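Local coordinates for protein collectin placenta 1 (Mus musculus, PDB 2OX9) that binds galactose- and fucose-containing glycans such as Lewis(x) through a calcium-dependent C-type lectin domain, probably as a cell-surface scavenger receptor, at residues 59-64 with 122-127. Sequence-based numbering, arbitrary orientation.
Sequences RESHWI and EINNFI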
# COMPACT_ATOMS: atom_id res chain seq x y z
N ARG A 59 -9.83 -9.57 7.32
CA ARG A 59 -9.56 -8.67 8.43
C ARG A 59 -8.22 -7.95 8.38
O ARG A 59 -8.09 -6.85 8.91
CB ARG A 59 -9.67 -9.43 9.76
CG ARG A 59 -8.97 -10.78 9.74
CD ARG A 59 -9.13 -11.51 11.06
NE ARG A 59 -8.89 -12.94 10.91
CZ ARG A 59 -8.68 -13.78 11.93
NH1 ARG A 59 -8.69 -13.32 13.18
NH2 ARG A 59 -8.47 -15.07 11.70
N GLU A 60 -7.21 -8.56 7.77
CA GLU A 60 -5.91 -7.90 7.71
C GLU A 60 -5.90 -6.70 6.77
O GLU A 60 -6.65 -6.65 5.79
CB GLU A 60 -4.82 -8.89 7.29
CG GLU A 60 -5.15 -9.76 6.09
CD GLU A 60 -5.98 -10.98 6.47
OE1 GLU A 60 -5.48 -11.83 7.23
OE2 GLU A 60 -7.13 -11.09 6.00
N SER A 61 -5.06 -5.72 7.09
CA SER A 61 -4.91 -4.52 6.27
C SER A 61 -3.67 -4.73 5.41
O SER A 61 -2.78 -5.49 5.77
CB SER A 61 -4.70 -3.29 7.15
OG SER A 61 -5.73 -3.17 8.11
N HIS A 62 -3.61 -4.05 4.27
CA HIS A 62 -2.47 -4.21 3.36
C HIS A 62 -1.75 -2.91 3.05
O HIS A 62 -2.34 -1.99 2.50
CB HIS A 62 -2.91 -4.83 2.04
CG HIS A 62 -3.25 -6.28 2.12
ND1 HIS A 62 -4.47 -6.74 2.59
CD2 HIS A 62 -2.53 -7.39 1.81
CE1 HIS A 62 -4.48 -8.06 2.56
NE2 HIS A 62 -3.31 -8.48 2.09
N TRP A 63 -0.47 -2.85 3.39
CA TRP A 63 0.34 -1.66 3.11
C TRP A 63 0.41 -1.43 1.59
O TRP A 63 0.50 -2.39 0.82
CB TRP A 63 1.77 -1.88 3.59
CG TRP A 63 2.01 -1.85 5.06
CD1 TRP A 63 2.71 -2.77 5.79
CD2 TRP A 63 1.68 -0.78 5.98
NE1 TRP A 63 2.85 -2.34 7.09
CE2 TRP A 63 2.23 -1.13 7.24
CE3 TRP A 63 0.99 0.43 5.85
CZ2 TRP A 63 2.11 -0.31 8.37
CZ3 TRP A 63 0.87 1.25 6.97
CH2 TRP A 63 1.42 0.88 8.22
N ILE A 64 0.37 -0.17 1.16
CA ILE A 64 0.54 0.17 -0.25
C ILE A 64 1.69 1.19 -0.25
O ILE A 64 2.00 1.76 0.79
CB ILE A 64 -0.74 0.76 -0.92
CG1 ILE A 64 -1.16 2.06 -0.23
CG2 ILE A 64 -1.87 -0.27 -0.89
CD1 ILE A 64 -2.28 2.78 -0.96
N GLU A 122 2.81 0.01 12.62
CA GLU A 122 1.71 -0.95 12.71
C GLU A 122 2.06 -2.18 11.87
O GLU A 122 2.62 -2.05 10.79
CB GLU A 122 0.42 -0.33 12.18
CG GLU A 122 -0.79 -1.23 12.32
CD GLU A 122 -1.19 -1.46 13.76
OE1 GLU A 122 -1.83 -0.57 14.35
OE2 GLU A 122 -0.84 -2.53 14.32
N ILE A 123 1.75 -3.36 12.38
CA ILE A 123 2.04 -4.60 11.66
C ILE A 123 0.87 -4.93 10.74
O ILE A 123 -0.22 -5.24 11.20
CB ILE A 123 2.25 -5.77 12.64
CG1 ILE A 123 3.30 -5.39 13.69
CG2 ILE A 123 2.69 -7.02 11.88
CD1 ILE A 123 3.20 -6.18 14.98
N ASN A 124 1.11 -4.85 9.43
CA ASN A 124 0.10 -5.13 8.40
C ASN A 124 0.62 -6.09 7.33
O ASN A 124 1.82 -6.33 7.25
CB ASN A 124 -0.29 -3.84 7.67
CG ASN A 124 -1.24 -2.98 8.45
OD1 ASN A 124 -1.28 -1.76 8.28
ND2 ASN A 124 -2.05 -3.61 9.29
N ASN A 125 -0.29 -6.65 6.53
CA ASN A 125 0.13 -7.49 5.42
C ASN A 125 0.50 -6.43 4.38
O ASN A 125 0.44 -5.23 4.68
CB ASN A 125 -1.03 -8.35 4.89
CG ASN A 125 -1.28 -9.57 5.74
OD1 ASN A 125 -1.65 -9.47 6.90
ND2 ASN A 125 -1.06 -10.75 5.17
N PHE A 126 0.88 -6.84 3.18
CA PHE A 126 1.25 -5.86 2.18
C PHE A 126 1.12 -6.39 0.76
O PHE A 126 0.82 -7.57 0.54
CB PHE A 126 2.69 -5.38 2.44
CG PHE A 126 3.71 -6.48 2.49
CD1 PHE A 126 4.35 -6.92 1.33
CD2 PHE A 126 4.05 -7.08 3.70
CE1 PHE A 126 5.32 -7.93 1.38
CE2 PHE A 126 5.01 -8.09 3.77
CZ PHE A 126 5.64 -8.51 2.60
N ILE A 127 1.35 -5.52 -0.21
CA ILE A 127 1.25 -5.91 -1.61
C ILE A 127 2.44 -5.40 -2.40
O ILE A 127 2.74 -4.21 -2.37
CB ILE A 127 -0.02 -5.31 -2.26
CG1 ILE A 127 -1.26 -5.67 -1.44
CG2 ILE A 127 -0.16 -5.84 -3.69
CD1 ILE A 127 -2.49 -4.93 -1.88
O HOH W 1 -2.51 -13.16 6.21
O HOH W 2 -3.51 -5.87 9.17
O HOH W 3 -4.01 -2.85 10.90
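N124 lays its CB over the face of the W63 indole, 3.6 Å from the centroid of the five-membered ring and 13° off the normal, a CH-pi contact. Its CG stands anti to the carbonyl carbon, beside the backbone N, and the amide ND2 faces S61 CB. The amide plane is turned 63° to the indole, and OD1 stands 3.5 Å above the ring plane, buried and without a hydrogen-bonding partner in the model. At the indole edge, near its plane, E122 O approaches W63 CZ2 to 3.0 Å; F126 CB packs against W63 CB, near that plane but where the indole joins the backbone. On the H62 and N125 side of the sheet, N125 CB sits over the imidazole face, 3.8 Å from the centroid, while F126 O lies at the ring's edge and the side chain of I127 crosses that of H62 at about a right angle.

Three backbone bonds, in the parallel pairing and just ahead of it, set these positions: N125 N to S61 O, W63 N to N125 O (2.9 Å, 170° at the hydrogen) and a weak one from I127 N to W63 O. Two waters link S61 to N124: one accepts from S61 N and, weakly, from N124 ND2; the other accepts from N124 ND2 at 2.6 Å and bonds S61 OG. N125 is anchored from outside, ND2 to S20 O and OD1 to the amine of K23, and W63 NE1 donates to E24 O.

Strand 62-64 lies between 125-131, parallel to it, and 106-109, antiparallel, in the core of the C-type lectin fold. F26 makes an edge-to-face contact with the indole, which F118 of strand 115-118 also meets, while helix 26-35 packs against W63 through A29 and against F126 through A29, F32 and C33.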